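PDB 4I1D: ABC transporter substrate-binding protein from Bradyrhizobium japonicum, which probably serves as the periplasmic receptor of an ABC transporter, perhaps for polyamines or related small solutes, and holds D-malate in this crystal structure. Local coordinates for residues H179-W184 against D196-M201; A188-L193 against E202-G207; A211-K214 against K218-F221. One frame throughout, in Å; residues are numbered along the deposited sequence.

Contact 1 of 3, residues H179-W184 against D196-M201; sequences HITVWW and DGEVDM. With SO4 (sulfate ion), chain E.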
loop_
_atom_site.group_PDB
_atom_site.type_symbol
_atom_site.label_atom_id
_atom_site.label_comp_id
_atom_site.label_asym_id
_atom_site.label_seq_id
_atom_site.Cartn_x
_atom_site.Cartn_y
_atom_site.Cartn_z
ATOM N N HIS A 179 -32.661 1.916 2.041
ATOM C CA HIS A 179 -33.660 1.265 2.872
ATOM C C HIS A 179 -33.273 -0.171 3.195
ATOM O O HIS A 179 -34.008 -0.884 3.878
ATOM C CB HIS A 179 -35.024 1.330 2.199
ATOM C CG HIS A 179 -35.501 2.730 1.968
ATOM N ND1 HIS A 179 -36.010 3.514 2.979
ATOM C CD2 HIS A 179 -35.510 3.498 0.850
ATOM C CE1 HIS A 179 -36.341 4.700 2.489
ATOM N NE2 HIS A 179 -36.046 4.716 1.201
ATOM N N ILE A 180 -32.106 -0.585 2.711
ATOM C CA ILE A 180 -31.612 -1.908 3.029
ATOM C C ILE A 180 -30.812 -1.832 4.327
ATOM O O ILE A 180 -29.822 -1.101 4.436
ATOM C CB ILE A 180 -30.765 -2.491 1.896
ATOM C CG1 ILE A 180 -31.610 -2.625 0.622
ATOM C CG2 ILE A 180 -30.171 -3.822 2.315
ATOM C CD1 ILE A 180 -32.963 -3.291 0.827
ATOM N N THR A 181 -31.280 -2.585 5.314
ATOM C CA THR A 181 -30.670 -2.632 6.628
ATOM C C THR A 181 -29.363 -3.408 6.564
ATOM O O THR A 181 -28.349 -2.989 7.127
ATOM C CB THR A 181 -31.621 -3.324 7.597
ATOM O OG1 THR A 181 -32.885 -2.646 7.566
ATOM C CG2 THR A 181 -31.055 -3.326 9.004
ATOM N N VAL A 182 -29.400 -4.542 5.868
ATOM C CA VAL A 182 -28.246 -5.421 5.736
ATOM C C VAL A 182 -28.220 -6.094 4.369
ATOM O O VAL A 182 -29.241 -6.580 3.894
ATOM C CB VAL A 182 -28.276 -6.564 6.782
ATOM C CG1 VAL A 182 -27.135 -7.535 6.527
ATOM C CG2 VAL A 182 -28.205 -6.014 8.187
ATOM N N TRP A 183 -27.044 -6.132 3.751
ATOM C CA TRP A 183 -26.810 -6.977 2.585
ATOM C C TRP A 183 -26.139 -8.256 3.063
ATOM O O TRP A 183 -24.961 -8.240 3.423
ATOM C CB TRP A 183 -25.898 -6.255 1.593
ATOM C CG TRP A 183 -26.535 -5.025 0.987
ATOM C CD1 TRP A 183 -26.542 -3.765 1.506
ATOM C CD2 TRP A 183 -27.251 -4.952 -0.254
ATOM N NE1 TRP A 183 -27.216 -2.908 0.662
ATOM C CE2 TRP A 183 -27.661 -3.614 -0.424
ATOM C CE3 TRP A 183 -27.591 -5.893 -1.234
ATOM C CZ2 TRP A 183 -28.386 -3.192 -1.534
ATOM C CZ3 TRP A 183 -28.312 -5.468 -2.339
ATOM C CH2 TRP A 183 -28.703 -4.137 -2.477
ATOM N N TRP A 184 -26.874 -9.362 3.083
ATOM C CA TRP A 184 -26.316 -10.586 3.656
ATOM C C TRP A 184 -25.428 -11.354 2.690
ATOM O O TRP A 184 -25.537 -11.199 1.474
ATOM C CB TRP A 184 -27.399 -11.493 4.253
ATOM C CG TRP A 184 -28.445 -12.022 3.294
ATOM C CD1 TRP A 184 -29.694 -11.515 3.096
ATOM C CD2 TRP A 184 -28.347 -13.183 2.454
ATOM N NE1 TRP A 184 -30.376 -12.276 2.177
ATOM C CE2 TRP A 184 -29.575 -13.306 1.768
ATOM C CE3 TRP A 184 -27.345 -14.130 2.218
ATOM C CZ2 TRP A 184 -29.826 -14.333 0.849
ATOM C CZ3 TRP A 184 -27.596 -15.152 1.308
ATOM C CH2 TRP A 184 -28.827 -15.244 0.638
ATOM N N ASP A 196 -34.061 -13.165 14.726
ATOM C CA ASP A 196 -33.917 -12.207 15.832
ATOM C C ASP A 196 -34.635 -10.895 15.568
ATOM O O ASP A 196 -34.629 -10.000 16.404
ATOM C CB ASP A 196 -32.445 -11.950 16.205
ATOM C CG ASP A 196 -31.603 -11.458 15.031
ATOM O OD1 ASP A 196 -32.171 -10.915 14.056
ATOM O OD2 ASP A 196 -30.358 -11.611 15.090
ATOM N N GLY A 197 -35.249 -10.788 14.397
ATOM C CA GLY A 197 -36.065 -9.626 14.081
ATOM C C GLY A 197 -35.260 -8.455 13.547
ATOM O O GLY A 197 -35.783 -7.361 13.431
ATOM N N GLU A 198 -33.988 -8.678 13.223
ATOM C CA GLU A 198 -33.174 -7.612 12.658
ATOM C C GLU A 198 -33.779 -7.113 11.347
ATOM O O GLU A 198 -33.668 -5.941 11.020
ATOM C CB GLU A 198 -31.724 -8.058 12.462
ATOM C CG GLU A 198 -30.732 -6.916 12.256
ATOM C CD GLU A 198 -30.952 -5.737 13.213
ATOM O OE1 GLU A 198 -30.941 -5.938 14.451
ATOM O OE2 GLU A 198 -31.143 -4.603 12.716
ATOM N N VAL A 199 -34.426 -7.997 10.596
ATOM C CA VAL A 199 -35.184 -7.545 9.437
ATOM C C VAL A 199 -36.621 -8.061 9.491
ATOM O O VAL A 199 -36.880 -9.123 10.054
ATOM C CB VAL A 199 -34.509 -7.916 8.100
ATOM C CG1 VAL A 199 -33.105 -7.329 8.042
ATOM C CG2 VAL A 199 -34.467 -9.424 7.903
ATOM N N ASP A 200 -37.546 -7.282 8.931
ATOM C CA ASP A 200 -38.949 -7.653 8.882
ATOM C C ASP A 200 -39.269 -8.373 7.581
ATOM O O ASP A 200 -40.270 -9.084 7.477
ATOM C CB ASP A 200 -39.831 -6.406 9.039
ATOM C CG ASP A 200 -39.557 -5.669 10.345
ATOM O OD1 ASP A 200 -39.835 -6.246 11.420
ATOM O OD2 ASP A 200 -39.053 -4.523 10.301
HETATM N N MSE A 201 -38.407 -8.182 6.590
HETATM C CA MSE A 201 -38.577 -8.831 5.306
HETATM C C MSE A 201 -37.244 -8.889 4.565
HETATM O O MSE A 201 -36.366 -8.036 4.755
HETATM C CB MSE A 201 -39.630 -8.092 4.473
HETATM C CG MSE A 201 -39.089 -6.945 3.649
HETATM SE SE MSE A 201 -40.543 -5.851 2.902
HETATM C CE MSE A 201 -41.181 -5.088 4.585
HETATM S S SO4 E . -32.704 1.150 8.034
HETATM O O1 SO4 E . -32.233 -0.081 8.672
HETATM O O2 SO4 E . -31.803 1.528 6.943
HETATM O O3 SO4 E . -34.051 0.955 7.490
HETATM O O4 SO4 E . -32.737 2.201 9.050
#
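Thr181, just before Val182, meets Glu198 and Val199 of the turn that follows helix 187-196. Asp196 makes an Asx turn: its OD1 accepts from the backbone N of Glu198 at 3.0 Å. The donor lies on the anti side of OD1, tilted 29° from the carboxylate plane. Gly197 is the first residue after the helix to leave helical angles, with positive phi (84°), where a side chain would press on the carbonyl oxygen of Asp196. Glu198 comes next. Its CG lies anti to the backbone N (chi1 -164°), and the chain bends at chi2. The bend brings OE2 to within 3.9 Å of Thr181 CG2. CG2 is a methyl, so this is a van der Waals touch; OE2 forms its salt bridge with Arg136. Val199 is buried and points toward the other segment, with its CG1 4.3 Å from Thr181 CB. Pro309 of a second subunit packs on both Thr181 and Glu198.

The hydroxyl of Thr181 is engaged elsewhere. OG1 donates to sulfate O1 at 2.9 Å and is also hydrogen-bonded to the backbone N of Arg137. These two bonds probably fix the hydroxyl, while CG2, anti to the backbone N, is the branch that faces Glu198. The sulfate probably comes from the crystallisation liquor.

The contact between the two segments is therefore small and made of van der Waals touches, burying 129 Å² in all. The polar ends of the touching side chains look outward from it: OE2 of Glu198 pairs with Arg136, and OG1 of Thr181 bonds to the sulfate and to Arg137 N.

Contact 2 of 3, residues A188-L193 against E202-G207; sequences AQSAQL and EMAWNG. With MLT (D-malate), chain U.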
loop_
_atom_site.group_PDB
_atom_site.type_symbol
_atom_site.label_atom_id
_atom_site.label_comp_id
_atom_site.label_asym_id
_atom_site.label_seq_id
_atom_site.Cartn_x
_atom_site.Cartn_y
_atom_site.Cartn_z
ATOM N N ALA A 188 -26.914 -18.763 6.483
ATOM C CA ALA A 188 -27.115 -18.788 7.927
ATOM C C ALA A 188 -27.370 -17.378 8.444
ATOM O O ALA A 188 -28.222 -17.166 9.307
ATOM C CB ALA A 188 -25.913 -19.397 8.615
ATOM N N GLN A 189 -26.644 -16.410 7.901
ATOM C CA GLN A 189 -26.838 -15.024 8.302
ATOM C C GLN A 189 -28.271 -14.586 7.976
ATOM O O GLN A 189 -28.921 -13.918 8.776
ATOM C CB GLN A 189 -25.805 -14.109 7.635
ATOM C CG GLN A 189 -26.133 -12.613 7.716
ATOM C CD GLN A 189 -25.074 -11.741 7.052
ATOM O OE1 GLN A 189 -24.388 -12.175 6.127
ATOM N NE2 GLN A 189 -24.929 -10.509 7.535
ATOM N N SER A 190 -28.774 -14.999 6.817
ATOM C CA SER A 190 -30.099 -14.573 6.391
ATOM C C SER A 190 -31.148 -15.158 7.324
ATOM O O SER A 190 -32.152 -14.511 7.623
ATOM C CB SER A 190 -30.379 -14.973 4.938
ATOM O OG SER A 190 -30.652 -16.357 4.820
ATOM N N ALA A 191 -30.910 -16.385 7.781
ATOM C CA ALA A 191 -31.810 -17.024 8.729
ATOM C C ALA A 191 -31.794 -16.294 10.072
ATOM O O ALA A 191 -32.845 -16.015 10.646
ATOM C CB ALA A 191 -31.437 -18.466 8.916
ATOM N N GLN A 192 -30.599 -15.994 10.569
ATOM C CA GLN A 192 -30.460 -15.295 11.841
ATOM C C GLN A 192 -31.201 -13.943 11.804
ATOM O O GLN A 192 -31.858 -13.556 12.779
ATOM C CB GLN A 192 -28.983 -15.084 12.172
ATOM C CG GLN A 192 -28.733 -14.407 13.511
ATOM C CD GLN A 192 -29.263 -15.215 14.693
ATOM O OE1 GLN A 192 -29.173 -16.445 14.715
ATOM N NE2 GLN A 192 -29.815 -14.520 15.687
ATOM N N LEU A 193 -31.093 -13.237 10.676
ATOM C CA LEU A 193 -31.737 -11.933 10.520
ATOM C C LEU A 193 -33.248 -12.030 10.730
ATOM O O LEU A 193 -33.850 -11.179 11.398
ATOM C CB LEU A 193 -31.431 -11.333 9.139
ATOM C CG LEU A 193 -29.969 -10.900 8.932
ATOM C CD1 LEU A 193 -29.736 -10.420 7.508
ATOM C CD2 LEU A 193 -29.536 -9.826 9.940
ATOM N N GLU A 202 -37.092 -9.903 3.722
ATOM C CA GLU A 202 -35.848 -10.069 2.987
ATOM C C GLU A 202 -36.035 -11.064 1.857
ATOM O O GLU A 202 -37.018 -11.815 1.826
ATOM C CB GLU A 202 -34.736 -10.565 3.920
ATOM C CG GLU A 202 -34.840 -12.052 4.266
ATOM C CD GLU A 202 -33.716 -12.546 5.172
ATOM O OE1 GLU A 202 -32.652 -11.885 5.250
ATOM O OE2 GLU A 202 -33.907 -13.602 5.815
HETATM N N MSE A 203 -35.094 -11.053 0.920
HETATM C CA MSE A 203 -34.963 -12.171 0.012
HETATM C C MSE A 203 -34.146 -13.207 0.746
HETATM O O MSE A 203 -33.227 -12.863 1.486
HETATM C CB MSE A 203 -34.243 -11.799 -1.276
HETATM C CG MSE A 203 -34.030 -13.022 -2.155
HETATM SE SE MSE A 203 -33.059 -12.679 -3.811
HETATM C CE MSE A 203 -34.181 -11.275 -4.503
ATOM N N ALA A 204 -34.484 -14.472 0.542
ATOM C CA ALA A 204 -33.787 -15.576 1.185
ATOM C C ALA A 204 -34.102 -16.871 0.440
ATOM O O ALA A 204 -35.127 -16.982 -0.237
ATOM C CB ALA A 204 -34.230 -15.688 2.668
ATOM N N TRP A 205 -33.218 -17.849 0.568
ATOM C CA TRP A 205 -33.464 -19.163 0.009
ATOM C C TRP A 205 -34.581 -19.851 0.790
ATOM O O TRP A 205 -34.590 -19.843 2.026
ATOM C CB TRP A 205 -32.161 -19.972 0.006
ATOM C CG TRP A 205 -31.115 -19.380 -0.951
ATOM C CD1 TRP A 205 -31.308 -19.049 -2.264
ATOM C CD2 TRP A 205 -29.740 -19.079 -0.665
ATOM N NE1 TRP A 205 -30.146 -18.556 -2.809
ATOM C CE2 TRP A 205 -29.168 -18.563 -1.852
ATOM C CE3 TRP A 205 -28.934 -19.204 0.473
ATOM C CZ2 TRP A 205 -27.836 -18.160 -1.930
ATOM C CZ3 TRP A 205 -27.606 -18.805 0.396
ATOM C CH2 TRP A 205 -27.072 -18.288 -0.797
ATOM N N ASN A 206 -35.533 -20.443 0.077
ATOM C CA ASN A 206 -36.732 -20.945 0.734
ATOM C C ASN A 206 -36.407 -21.974 1.820
ATOM O O ASN A 206 -37.107 -22.065 2.825
ATOM C CB ASN A 206 -37.710 -21.525 -0.281
ATOM C CG ASN A 206 -37.243 -22.853 -0.833
ATOM O OD1 ASN A 206 -36.396 -22.900 -1.719
ATOM N ND2 ASN A 206 -37.783 -23.942 -0.299
ATOM N N GLY A 207 -35.331 -22.729 1.621
ATOM C CA GLY A 207 -34.916 -23.743 2.581
ATOM C C GLY A 207 -34.476 -23.186 3.925
ATOM O O GLY A 207 -34.712 -23.807 4.964
HETATM C C1 MLT U . -23.599 -19.630 1.877
HETATM O O1 MLT U . -22.476 -20.174 1.940
HETATM O O2 MLT U . -23.753 -18.653 1.108
HETATM C C2 MLT U . -24.752 -20.151 2.693
HETATM O O3 MLT U . -24.371 -20.635 3.971
HETATM C C3 MLT U . -25.397 -21.288 1.930
HETATM C C4 MLT U . -26.377 -21.947 2.863
HETATM O O4 MLT U . -25.998 -22.881 3.601
HETATM O O5 MLT U . -27.569 -21.564 2.921
HETATM O O HOH W 1 -30.887 -17.372 2.308
#
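A beta-alpha-beta unit brings Ser190 and Leu193 of helix 187-196 against Glu202 and Ala204 of strand 201-205. The axes of 188-193 and 202-205 approach to 8.7 Å, at 130° between their directions. Glu202 and Ser190 carry most of the contact. The CG of Glu202 lies between the backbone N and the carbonyl carbon (chi1 76°), and the chain beyond runs extended to the helix. There OE2 stops 2.7 Å from the carbonyl oxygen of Ser190. Two oxygens this close in a buried place are consistent with a carboxyl group that keeps its proton. The other oxygen, OE1, lies 3.8 Å from Ser190 CB and 4.0 Å from Leu193 CD1, and the Leu193 side chain crosses that of Glu202 at about a right angle. Shortening Glu202 to an alanine would probably open a gap between strand and helix and leave the Ser190 carbonyl oxygen without its carboxyl neighbour.

Further along, Ser190 OG stands 4.2 Å from Ala204 CB and is hydrogen-bonded to Gly187 O. A water joins the two segments here. It donates to Ser190 OG at 2.7 Å and accepts from Trp205 N at 2.9 Å. Trp205 sits at the N-cap position of the helix that follows. Its ring reaches D-malate, with CZ3 3.7 Å from malate C3, while malate O2 lies in the ring plane at its edge. Arg208 NH2 is hydrogen-bonded to the same ligand.

The crossover skips one position, because strand 137-140 lies between strands 182-184 and 201-205 and is parallel to both. Such units build the lobes of periplasmic binding proteins, and here the strand end and helix start line the ligand pocket.

Contact 3 of 3, residues A211-K214 against K218-F221; sequences AVAK and KVSF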
loop_
_atom_site.group_PDB
_atom_site.type_symbol
_atom_site.label_atom_id
_atom_site.label_comp_id
_atom_site.label_asym_id
_atom_site.label_seq_id
_atom_site.Cartn_x
_atom_site.Cartn_y
_atom_site.Cartn_z
ATOM N N ALA A 211 -36.697 -23.644 7.420
ATOM C CA ALA A 211 -35.943 -24.211 8.541
ATOM C C ALA A 211 -36.088 -23.368 9.795
ATOM O O ALA A 211 -36.401 -23.893 10.862
ATOM C CB ALA A 211 -34.468 -24.387 8.180
ATOM N N VAL A 212 -35.882 -22.057 9.675
ATOM C CA VAL A 212 -36.021 -21.211 10.855
ATOM C C VAL A 212 -37.484 -21.151 11.331
ATOM O O VAL A 212 -37.752 -21.009 12.529
ATOM C CB VAL A 212 -35.422 -19.809 10.645
ATOM C CG1 VAL A 212 -36.125 -19.098 9.531
ATOM C CG2 VAL A 212 -35.519 -18.996 11.919
ATOM N N ALA A 213 -38.431 -21.276 10.403
ATOM C CA ALA A 213 -39.845 -21.313 10.780
ATOM C C ALA A 213 -40.144 -22.581 11.580
ATOM O O ALA A 213 -40.751 -22.525 12.650
ATOM C CB ALA A 213 -40.732 -21.236 9.557
ATOM N N LYS A 214 -39.701 -23.720 11.061
ATOM C CA LYS A 214 -39.892 -24.988 11.748
ATOM C C LYS A 214 -39.262 -24.965 13.148
ATOM O O LYS A 214 -39.736 -25.639 14.061
ATOM C CB LYS A 214 -39.353 -26.149 10.903
ATOM C CG LYS A 214 -39.939 -27.503 11.288
ATOM C CD LYS A 214 -39.715 -28.569 10.212
ATOM C CE LYS A 214 -40.806 -28.542 9.139
ATOM N NZ LYS A 214 -40.673 -29.685 8.184
ATOM N N LYS A 218 -41.599 -16.867 14.080
ATOM C CA LYS A 218 -42.843 -16.422 13.466
ATOM C C LYS A 218 -42.557 -15.743 12.134
ATOM O O LYS A 218 -42.673 -14.529 12.010
ATOM C CB LYS A 218 -43.614 -15.490 14.402
ATOM C CG LYS A 218 -44.155 -16.180 15.641
ATOM C CD LYS A 218 -44.745 -17.530 15.282
ATOM C CE LYS A 218 -45.500 -18.149 16.457
ATOM N NZ LYS A 218 -44.627 -18.482 17.621
ATOM N N VAL A 219 -42.160 -16.534 11.145
ATOM C CA VAL A 219 -41.838 -16.004 9.828
ATOM C C VAL A 219 -42.382 -16.919 8.742
ATOM O O VAL A 219 -42.734 -18.067 9.008
ATOM C CB VAL A 219 -40.319 -15.843 9.638
ATOM C CG1 VAL A 219 -39.711 -15.109 10.824
ATOM C CG2 VAL A 219 -39.662 -17.201 9.448
ATOM N N SER A 220 -42.452 -16.409 7.519
ATOM C CA SER A 220 -42.962 -17.198 6.409
ATOM C C SER A 220 -42.466 -16.602 5.103
ATOM O O SER A 220 -41.593 -15.727 5.100
ATOM C CB SER A 220 -44.495 -17.221 6.430
ATOM O OG SER A 220 -45.008 -18.062 5.411
ATOM N N PHE A 221 -43.022 -17.069 3.992
ATOM C CA PHE A 221 -42.613 -16.584 2.681
ATOM C C PHE A 221 -43.656 -16.927 1.640
ATOM O O PHE A 221 -44.563 -17.717 1.890
ATOM C CB PHE A 221 -41.249 -17.162 2.273
ATOM C CG PHE A 221 -41.298 -18.600 1.821
ATOM C CD1 PHE A 221 -41.108 -19.635 2.726
ATOM C CD2 PHE A 221 -41.514 -18.917 0.487
ATOM C CE1 PHE A 221 -41.138 -20.967 2.309
ATOM C CE2 PHE A 221 -41.550 -20.244 0.061
ATOM C CZ PHE A 221 -41.359 -21.271 0.974
#
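Val219 turns its side chain toward the last turn of helix 206-214 and sets one methyl, CG2, beside two helix residues. The side chains of Val219 and Val212 cross at about a right angle. They meet through single methyls, with Val212 CG1 4.0 Å from Val219 CG2. The same CG2 lies 4.2 Å from Ala213 CB, so one branch of Val219 serves both neighbours. On the helix, chi1 of 61° puts Val212 CG1 between the backbone N and the carbonyl carbon, the branch that reaches the strand.

Ala213 also approaches the strand backbone. Its CB sits 3.8 Å from Val219 O, a plain van der Waals contact. The nearest alpha carbons are those of Ala213 and Val219, 5.8 Å apart. Such closeness suits the small alanine.

Lys218, before the strand, and Ser220 point away from the helix. Val209, one turn earlier in the same helix, also packs on Val219, and Ala217 of the connecting loop touches Val212. Gln4 of a third subunit is hydrogen-bonded to Lys214 O at the helix end.

The two segments thus meet through apolar groups and one carbonyl oxygen, burying 111 Å². The end of helix 206-214 packs on the start of strand 219-235 through methyl contacts and one methyl-carbonyl touch, without polar pairing between the segments, so van der Waals packing holds it.

In the fold
The three contacts lie on the same side of the chain's centre and all reach the same sheet. Contacts 1 and 2 have centres 10 Å apart and touch directly. Their segments alternate along the chain, and Trp184 NE1 is probably hydrogen-bonded to Met203 O at 3.0 Å. Contact 3 shares helix 206-214 with contact 2, again with centres 10 Å apart, and Asn206 CB meets Phe221 CZ at 3.9 Å. Contacts 1 and 3 do not touch; their nearest atoms are about 7 Å apart. Contact 2 holds Trp205 of the D-malate pocket and also Ala188, a malate-binding residue whose ligand is not on this chain here. The Val212 side chain lies about 11 Å from D-malate.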